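Local structure of dihydrodipicolinate synthase family protein (Sinorhizobium meliloti, 4DNH) at residues A[40-44]-A[63-68]; A[72-78]-A[110-116]. The protein is of unknown function but is probably a TIM-barrel enzyme related to dihydrodipicolinate synthase, possibly an aldolase or lyase. All coordinates share one frame. Residue numbers count along the deposited sequence, not the author numbering.

Contact 1. Residues A[40-44]-A[63-68]; sequences AAHVV and RTLAFR
Beyond the C-terminal end of the first barrel strand (37-40), residues 41-44 run on in extended conformation along helix 61-73, which packs against them through R63, T64, F67 and R68. CA atoms of V44 and T64 are 5.0 Å apart, those of A41 and R68 7.2 Å, so the two segments run in opposite senses. Three hydrogen bonds join them. R68 (chi1 m, chi2 p, chi3 t) bends at chi2 so that its guanidinium lies between the helix and the loop and gives NH1 and NH2 to H42 O, at 2.8 and 3.0 Å; NH1 also reaches T64 O, 2.8 Å away, and NE forms a salt bridge with E80. T64 OG1, with chi1 m, accepts V44 N at 3.0 Å and is bonded to D60 as well. In the aromatic pair, H42 (chi1 p) turns its ring edge to the face of F67 (chi1 t), centroids 4.4 Å apart and planes at 58°, while H42 ND1 is hydrogen-bonded to D280. Apolar packing completes the contact: A41 CB lies 4.0 Å from F67 CE2 at the ring edge, and V44 CG1 3.7 Å from R63 CB. Helix side chains thus meet two backbone polar groups, H42 O and V44 N, of the buried βα loop just after its strand.

Contact 2. Residues A[72-78]-A[110-116]; sequences WDLGLGV and RPDALIA
Helix 61-73 ends in a Schellman motif at G75 (positive phi; G75 N to W72 O 3.0 Å), and the chain turns into strand 77-80, parallel to strand 115-119 in the barrel. V78 pairs with I115, CA atoms 4.6 Å apart; V78 N donates to L114 O (2.8 Å) and A116 N to V78 O (3.0 Å). The W72 indole (chi1 m) is the main bump, filling a hollow lined by R110, D112, A113, L114 and I115. A113 CB sits over the five-membered ring of W72, 3.5 Å from the centroid, in a CH-pi contact; W72 NE1 donates to L114 O at 2.9 Å, and I115 CD1 is 3.9 Å from W72 CZ2. G77 leaves room for L114: a CB would clash with L114 CD2. The R110 guanidinium lies with a face over W72 CB (CZ to CB 3.4 Å), its NH2 2.6 Å from D73 OD1 and its NE 3.1 Å from D112 OD1. One arginine between two carboxylates therefore ties the helix end to the loop entering the next strand.

Both contacts use helix 61-73, and the chain closes contact 1 before opening contact 2; their centres are about 13 Å apart. Contact 1 joins the earlier part of the helix to the loop after the first strand, at the C-terminal end of the barrel, where TIM-barrel enzymes carry their active sites, although the function of this protein is unknown. Contact 2 lies where the helix hands over to the second strand and pairs it with the third, at their N-terminal ends. R68 bridges the two: its CG packs 3.9 Å from V78 CG1, while its guanidinium serves contact 1. Helix 93-108 borders both, with S103 touching R68 and I115.

Contact 1. Residues A[40-44]-A[63-68]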
ATOM      1  N   ALA A  40       0.731   3.650  -0.971  1.00 44.18           N
ATOM      2  CA  ALA A  40       0.838   2.592  -1.971  1.00 41.22           C
ATOM      3  C   ALA A  40      -0.442   2.653  -2.802  1.00 41.68           C
ATOM      4  O   ALA A  40      -1.527   2.391  -2.284  1.00 44.65           O
ATOM      5  CB  ALA A  40       0.999   1.237  -1.308  1.00 38.93           C
ATOM      6  N   ALA A  41      -0.324   3.006  -4.080  1.00 36.54           N
ATOM      7  CA  ALA A  41      -1.497   3.391  -4.840  1.00 35.92           C
ATOM      8  C   ALA A  41      -2.069   2.250  -5.674  1.00 37.07           C
ATOM      9  O   ALA A  41      -1.327   1.430  -6.233  1.00 38.82           O
ATOM     10  CB  ALA A  41      -1.174   4.586  -5.727  1.00 36.72           C
ATOM     11  N   HIS A  42      -3.393   2.230  -5.779  1.00 35.92           N
ATOM     12  CA  HIS A  42      -4.124   1.173  -6.477  1.00 35.55           C
ATOM     13  C   HIS A  42      -4.132   1.423  -7.965  1.00 36.20           C
ATOM     14  O   HIS A  42      -3.725   2.497  -8.427  1.00 34.92           O
ATOM     15  CB  HIS A  42      -5.555   1.103  -5.947  1.00 34.59           C
ATOM     16  CG  HIS A  42      -6.402   2.281  -6.346  1.00 35.44           C
ATOM     17  ND1 HIS A  42      -6.342   3.460  -5.709  1.00 37.49           N
ATOM     18  CD2 HIS A  42      -7.339   2.434  -7.367  1.00 33.80           C
ATOM     19  CE1 HIS A  42      -7.203   4.320  -6.282  1.00 36.32           C
ATOM     20  NE2 HIS A  42      -7.806   3.691  -7.298  1.00 34.04           N
ATOM     21  N   VAL A  43      -4.616   0.431  -8.715  1.00 35.55           N
ATOM     22  CA  VAL A  43      -4.745   0.501 -10.171  1.00 34.66           C
ATOM     23  C   VAL A  43      -6.204   0.541 -10.619  1.00 33.79           C
ATOM     24  O   VAL A  43      -7.019  -0.236 -10.136  1.00 36.12           O
ATOM     25  CB  VAL A  43      -4.061  -0.710 -10.842  1.00 35.05           C
ATOM     26  CG1 VAL A  43      -4.352  -0.732 -12.344  1.00 37.19           C
ATOM     27  CG2 VAL A  43      -2.565  -0.651 -10.608  1.00 33.14           C
ATOM     28  N   VAL A  44      -6.529   1.433 -11.550  1.00 32.22           N
ATOM     29  CA  VAL A  44      -7.842   1.456 -12.171  1.00 31.96           C
ATOM     30  C   VAL A  44      -7.886   0.543 -13.405  1.00 35.20           C
ATOM     31  O   VAL A  44      -7.153   0.765 -14.396  1.00 37.04           O
ATOM     32  CB  VAL A  44      -8.264   2.878 -12.571  1.00 30.76           C
ATOM     33  CG1 VAL A  44      -9.714   2.903 -13.091  1.00 29.20           C
ATOM     34  CG2 VAL A  44      -8.097   3.800 -11.376  1.00 30.54           C
ATOM     35  N   ARG A  63      -7.057   7.183 -15.828  1.00 39.35           N
ATOM     36  CA  ARG A  63      -7.618   7.154 -14.502  1.00 39.31           C
ATOM     37  C   ARG A  63      -6.590   6.729 -13.431  1.00 39.29           C
ATOM     38  O   ARG A  63      -6.584   7.279 -12.326  1.00 42.44           O
ATOM     39  CB  ARG A  63      -8.847   6.262 -14.486  1.00 42.07           C
ATOM     40  CG  ARG A  63      -9.939   6.737 -13.548  1.00 44.51           C
ATOM     41  CD  ARG A  63     -10.915   7.688 -14.226  1.00 45.88           C
ATOM     42  NE  ARG A  63     -10.309   8.968 -14.582  1.00 47.98           N
ATOM     43  CZ  ARG A  63     -10.094   9.989 -13.751  1.00 49.75           C
ATOM     44  NH1 ARG A  63     -10.428   9.912 -12.471  1.00 50.06           N
ATOM     45  NH2 ARG A  63      -9.533  11.102 -14.213  1.00 49.73           N
ATOM     46  N   THR A  64      -5.720   5.775 -13.754  1.00 36.88           N
ATOM     47  CA  THR A  64      -4.671   5.329 -12.827  1.00 37.39           C
ATOM     48  C   THR A  64      -3.679   6.444 -12.525  1.00 39.53           C
ATOM     49  O   THR A  64      -3.367   6.698 -11.362  1.00 41.29           O
ATOM     50  CB  THR A  64      -3.927   4.095 -13.377  1.00 38.31           C
ATOM     51  OG1 THR A  64      -4.849   3.005 -13.485  1.00 39.85           O
ATOM     52  CG2 THR A  64      -2.781   3.682 -12.487  1.00 36.01           C
ATOM     53  N   LEU A  65      -3.200   7.130 -13.566  1.00 39.19           N
ATOM     54  CA  LEU A  65      -2.258   8.236 -13.364  1.00 37.10           C
ATOM     55  C   LEU A  65      -2.899   9.454 -12.712  1.00 35.56           C
ATOM     56  O   LEU A  65      -2.259  10.122 -11.907  1.00 37.25           O
ATOM     57  CB  LEU A  65      -1.538   8.616 -14.650  1.00 37.15           C
ATOM     58  CG  LEU A  65      -0.847   7.495 -15.424  1.00 36.99           C
ATOM     59  CD1 LEU A  65      -0.479   7.965 -16.837  1.00 37.10           C
ATOM     60  CD2 LEU A  65       0.369   6.980 -14.664  1.00 36.14           C
ATOM     61  N   ALA A  66      -4.159   9.735 -13.025  1.00 35.12           N
ATOM     62  CA  ALA A  66      -4.871  10.824 -12.344  1.00 36.36           C
ATOM     63  C   ALA A  66      -4.823  10.643 -10.831  1.00 37.89           C
ATOM     64  O   ALA A  66      -4.752  11.614 -10.089  1.00 40.40           O
ATOM     65  CB  ALA A  66      -6.304  10.946 -12.819  1.00 35.74           C
ATOM     66  N   PHE A  67      -4.834   9.399 -10.372  1.00 36.97           N
ATOM     67  CA  PHE A  67      -4.779   9.156  -8.929  1.00 37.37           C
ATOM     68  C   PHE A  67      -3.389   9.403  -8.308  1.00 35.62           C
ATOM     69  O   PHE A  67      -3.297   9.871  -7.189  1.00 34.80           O
ATOM     70  CB  PHE A  67      -5.311   7.767  -8.591  1.00 37.56           C
ATOM     71  CG  PHE A  67      -5.429   7.521  -7.133  1.00 39.38           C
ATOM     72  CD1 PHE A  67      -6.491   8.064  -6.408  1.00 41.14           C
ATOM     73  CD2 PHE A  67      -4.471   6.754  -6.466  1.00 39.72           C
ATOM     74  CE1 PHE A  67      -6.603   7.849  -5.042  1.00 41.05           C
ATOM     75  CE2 PHE A  67      -4.582   6.538  -5.106  1.00 41.85           C
ATOM     76  CZ  PHE A  67      -5.647   7.088  -4.393  1.00 42.59           C
ATOM     77  N   ARG A  68      -2.315   9.085  -9.020  1.00 35.83           N
ATOM     78  CA  ARG A  68      -0.994   9.555  -8.610  1.00 37.96           C
ATOM     79  C   ARG A  68      -0.924  11.086  -8.437  1.00 40.57           C
ATOM     80  O   ARG A  68      -0.333  11.577  -7.469  1.00 42.68           O
ATOM     81  CB  ARG A  68       0.071   9.074  -9.584  1.00 40.79           C
ATOM     82  CG  ARG A  68       0.491   7.631  -9.362  1.00 42.16           C
ATOM     83  CD  ARG A  68      -0.381   6.652 -10.130  1.00 42.59           C
ATOM     84  NE  ARG A  68      -0.206   5.283  -9.635  1.00 41.71           N
ATOM     85  CZ  ARG A  68      -1.189   4.442  -9.307  1.00 38.77           C
ATOM     86  NH1 ARG A  68      -2.467   4.817  -9.436  1.00 36.15           N
ATOM     87  NH2 ARG A  68      -0.885   3.220  -8.845  1.00 35.65           N
TER

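Contact 2. Residues A[72-78]-A[110-116]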
ATOM      1  N   TRP A  72       0.142  13.232  -5.173  1.00 41.64           N
ATOM      2  CA  TRP A  72       1.149  14.295  -5.191  1.00 42.23           C
ATOM      3  C   TRP A  72       0.604  15.624  -4.763  1.00 42.03           C
ATOM      4  O   TRP A  72       1.281  16.328  -4.020  1.00 42.73           O
ATOM      5  CB  TRP A  72       1.852  14.371  -6.524  1.00 40.21           C
ATOM      6  CG  TRP A  72       2.693  13.150  -6.794  1.00 39.03           C
ATOM      7  CD1 TRP A  72       3.474  12.441  -5.884  1.00 38.39           C
ATOM      8  CD2 TRP A  72       2.876  12.454  -8.078  1.00 38.92           C
ATOM      9  NE1 TRP A  72       4.107  11.389  -6.498  1.00 37.29           N
ATOM     10  CE2 TRP A  72       3.794  11.336  -7.810  1.00 37.64           C
ATOM     11  CE3 TRP A  72       2.391  12.636  -9.378  1.00 39.59           C
ATOM     12  CZ2 TRP A  72       4.195  10.456  -8.811  1.00 37.16           C
ATOM     13  CZ3 TRP A  72       2.799  11.738 -10.377  1.00 39.15           C
ATOM     14  CH2 TRP A  72       3.678  10.674 -10.095  1.00 38.50           C
ATOM     15  N   ASP A  73      -0.630  15.942  -5.175  1.00 43.24           N
ATOM     16  CA  ASP A  73      -1.316  17.213  -4.815  1.00 45.94           C
ATOM     17  C   ASP A  73      -1.465  17.382  -3.320  1.00 47.65           C
ATOM     18  O   ASP A  73      -1.371  18.495  -2.807  1.00 50.19           O
ATOM     19  CB  ASP A  73      -2.731  17.289  -5.413  1.00 46.43           C
ATOM     20  CG  ASP A  73      -2.738  17.587  -6.908  1.00 48.23           C
ATOM     21  OD1 ASP A  73      -1.683  17.941  -7.472  1.00 46.87           O
ATOM     22  OD2 ASP A  73      -3.819  17.456  -7.526  1.00 50.16           O
ATOM     23  N   LEU A  74      -1.719  16.268  -2.633  1.00 46.56           N
ATOM     24  CA  LEU A  74      -1.908  16.263  -1.190  1.00 46.54           C
ATOM     25  C   LEU A  74      -0.581  16.172  -0.429  1.00 47.37           C
ATOM     26  O   LEU A  74      -0.566  16.149   0.811  1.00 48.57           O
ATOM     27  CB  LEU A  74      -2.844  15.126  -0.774  1.00 44.06           C
ATOM     28  CG  LEU A  74      -4.302  15.224  -1.242  1.00 45.34           C
ATOM     29  CD1 LEU A  74      -4.985  13.878  -1.089  1.00 42.94           C
ATOM     30  CD2 LEU A  74      -5.108  16.290  -0.513  1.00 46.59           C
ATOM     31  N   GLY A  75       0.522  16.115  -1.168  1.00 45.01           N
ATOM     32  CA  GLY A  75       1.847  16.072  -0.567  1.00 45.22           C
ATOM     33  C   GLY A  75       2.363  14.687  -0.257  1.00 45.99           C
ATOM     34  O   GLY A  75       3.504  14.549   0.183  1.00 48.50           O
ATOM     35  N   LEU A  76       1.536  13.662  -0.486  1.00 43.16           N
ATOM     36  CA  LEU A  76       1.914  12.273  -0.194  1.00 40.32           C
ATOM     37  C   LEU A  76       2.815  11.755  -1.286  1.00 40.17           C
ATOM     38  O   LEU A  76       2.668  12.137  -2.445  1.00 40.99           O
ATOM     39  CB  LEU A  76       0.669  11.384  -0.087  1.00 38.56           C
ATOM     40  CG  LEU A  76      -0.349  11.827   0.970  1.00 39.39           C
ATOM     41  CD1 LEU A  76      -1.654  11.067   0.837  1.00 39.30           C
ATOM     42  CD2 LEU A  76       0.218  11.632   2.358  1.00 41.63           C
ATOM     43  N   GLY A  77       3.771  10.910  -0.930  1.00 39.63           N
ATOM     44  CA  GLY A  77       4.576  10.243  -1.954  1.00 39.69           C
ATOM     45  C   GLY A  77       3.813   9.072  -2.558  1.00 39.59           C
ATOM     46  O   GLY A  77       2.801   8.620  -2.004  1.00 41.20           O
ATOM     47  N   VAL A  78       4.303   8.564  -3.678  1.00 36.50           N
ATOM     48  CA  VAL A  78       3.675   7.438  -4.331  1.00 36.23           C
ATOM     49  C   VAL A  78       4.626   6.228  -4.322  1.00 37.03           C
ATOM     50  O   VAL A  78       5.795   6.330  -4.744  1.00 38.49           O
ATOM     51  CB  VAL A  78       3.244   7.814  -5.779  1.00 38.44           C
ATOM     52  CG1 VAL A  78       2.985   6.570  -6.625  1.00 40.67           C
ATOM     53  CG2 VAL A  78       2.010   8.712  -5.765  1.00 37.17           C
ATOM     54  N   ARG A 110       6.421  17.233 -12.784  1.00 42.38           N
ATOM     55  CA  ARG A 110       5.919  17.974 -11.635  1.00 44.25           C
ATOM     56  C   ARG A 110       7.091  18.401 -10.775  1.00 46.05           C
ATOM     57  O   ARG A 110       8.069  17.660 -10.681  1.00 45.86           O
ATOM     58  CB  ARG A 110       5.041  17.078 -10.769  1.00 43.70           C
ATOM     59  CG  ARG A 110       3.602  16.928 -11.213  1.00 44.15           C
ATOM     60  CD  ARG A 110       2.885  16.037 -10.199  1.00 45.55           C
ATOM     61  NE  ARG A 110       2.460  16.781  -9.011  1.00 45.16           N
ATOM     62  CZ  ARG A 110       1.188  16.989  -8.669  1.00 43.75           C
ATOM     63  NH1 ARG A 110       0.199  16.479  -9.390  1.00 41.42           N
ATOM     64  NH2 ARG A 110       0.905  17.701  -7.584  1.00 44.68           N
ATOM     65  N   PRO A 111       7.008  19.591 -10.142  1.00 47.38           N
ATOM     66  CA  PRO A 111       8.076  19.932  -9.200  1.00 49.39           C
ATOM     67  C   PRO A 111       8.035  19.083  -7.928  1.00 51.53           C
ATOM     68  O   PRO A 111       9.087  18.810  -7.367  1.00 52.91           O
ATOM     69  CB  PRO A 111       7.830  21.414  -8.889  1.00 48.40           C
ATOM     70  CG  PRO A 111       6.410  21.651  -9.234  1.00 48.26           C
ATOM     71  CD  PRO A 111       6.078  20.713 -10.358  1.00 47.25           C
ATOM     72  N   ASP A 112       6.843  18.644  -7.511  1.00 52.06           N
ATOM     73  CA  ASP A 112       6.655  18.009  -6.193  1.00 56.44           C
ATOM     74  C   ASP A 112       6.126  16.577  -6.234  1.00 53.65           C
ATOM     75  O   ASP A 112       5.065  16.285  -5.690  1.00 57.86           O
ATOM     76  CB  ASP A 112       5.765  18.887  -5.284  1.00 64.97           C
ATOM     77  CG  ASP A 112       4.269  18.914  -5.712  1.00 70.66           C
ATOM     78  OD1 ASP A 112       3.908  18.471  -6.832  1.00 64.40           O
ATOM     79  OD2 ASP A 112       3.448  19.396  -4.895  1.00 78.54           O
ATOM     80  N   ALA A 113       6.866  15.679  -6.864  1.00 48.39           N
ATOM     81  CA  ALA A 113       6.417  14.307  -6.981  1.00 45.62           C
ATOM     82  C   ALA A 113       7.417  13.297  -6.415  1.00 44.09           C
ATOM     83  O   ALA A 113       8.414  12.972  -7.070  1.00 45.49           O
ATOM     84  CB  ALA A 113       6.082  13.985  -8.429  1.00 45.56           C
ATOM     85  N   LEU A 114       7.145  12.806  -5.204  1.00 41.09           N
ATOM     86  CA  LEU A 114       7.969  11.775  -4.588  1.00 39.80           C
ATOM     87  C   LEU A 114       7.401  10.396  -4.955  1.00 41.03           C
ATOM     88  O   LEU A 114       6.193  10.158  -4.887  1.00 41.40           O
ATOM     89  CB  LEU A 114       8.025  11.970  -3.074  1.00 39.48           C
ATOM     90  CG  LEU A 114       8.510  10.829  -2.152  1.00 39.91           C
ATOM     91  CD1 LEU A 114      10.030  10.685  -2.152  1.00 40.53           C
ATOM     92  CD2 LEU A 114       8.001  11.055  -0.730  1.00 39.82           C
ATOM     93  N   ILE A 115       8.282   9.487  -5.347  1.00 41.45           N
ATOM     94  CA  ILE A 115       7.887   8.222  -5.927  1.00 39.68           C
ATOM     95  C   ILE A 115       9.035   7.237  -5.807  1.00 40.73           C
ATOM     96  O   ILE A 115      10.205   7.601  -5.951  1.00 41.88           O
ATOM     97  CB  ILE A 115       7.399   8.379  -7.407  1.00 37.75           C
ATOM     98  CG1 ILE A 115       7.125   7.015  -8.048  1.00 35.33           C
ATOM     99  CG2 ILE A 115       8.384   9.205  -8.246  1.00 37.89           C
ATOM    100  CD1 ILE A 115       6.095   7.052  -9.150  1.00 34.70           C
ATOM    101  N   ALA A 116       8.684   5.990  -5.512  1.00 41.04           N
ATOM    102  CA  ALA A 116       9.640   4.902  -5.451  1.00 40.56           C
ATOM    103  C   ALA A 116       8.927   3.672  -5.970  1.00 40.48           C
ATOM    104  O   ALA A 116       7.716   3.505  -5.754  1.00 40.48           O
ATOM    105  CB  ALA A 116      10.136   4.692  -4.023  1.00 39.85           C
TER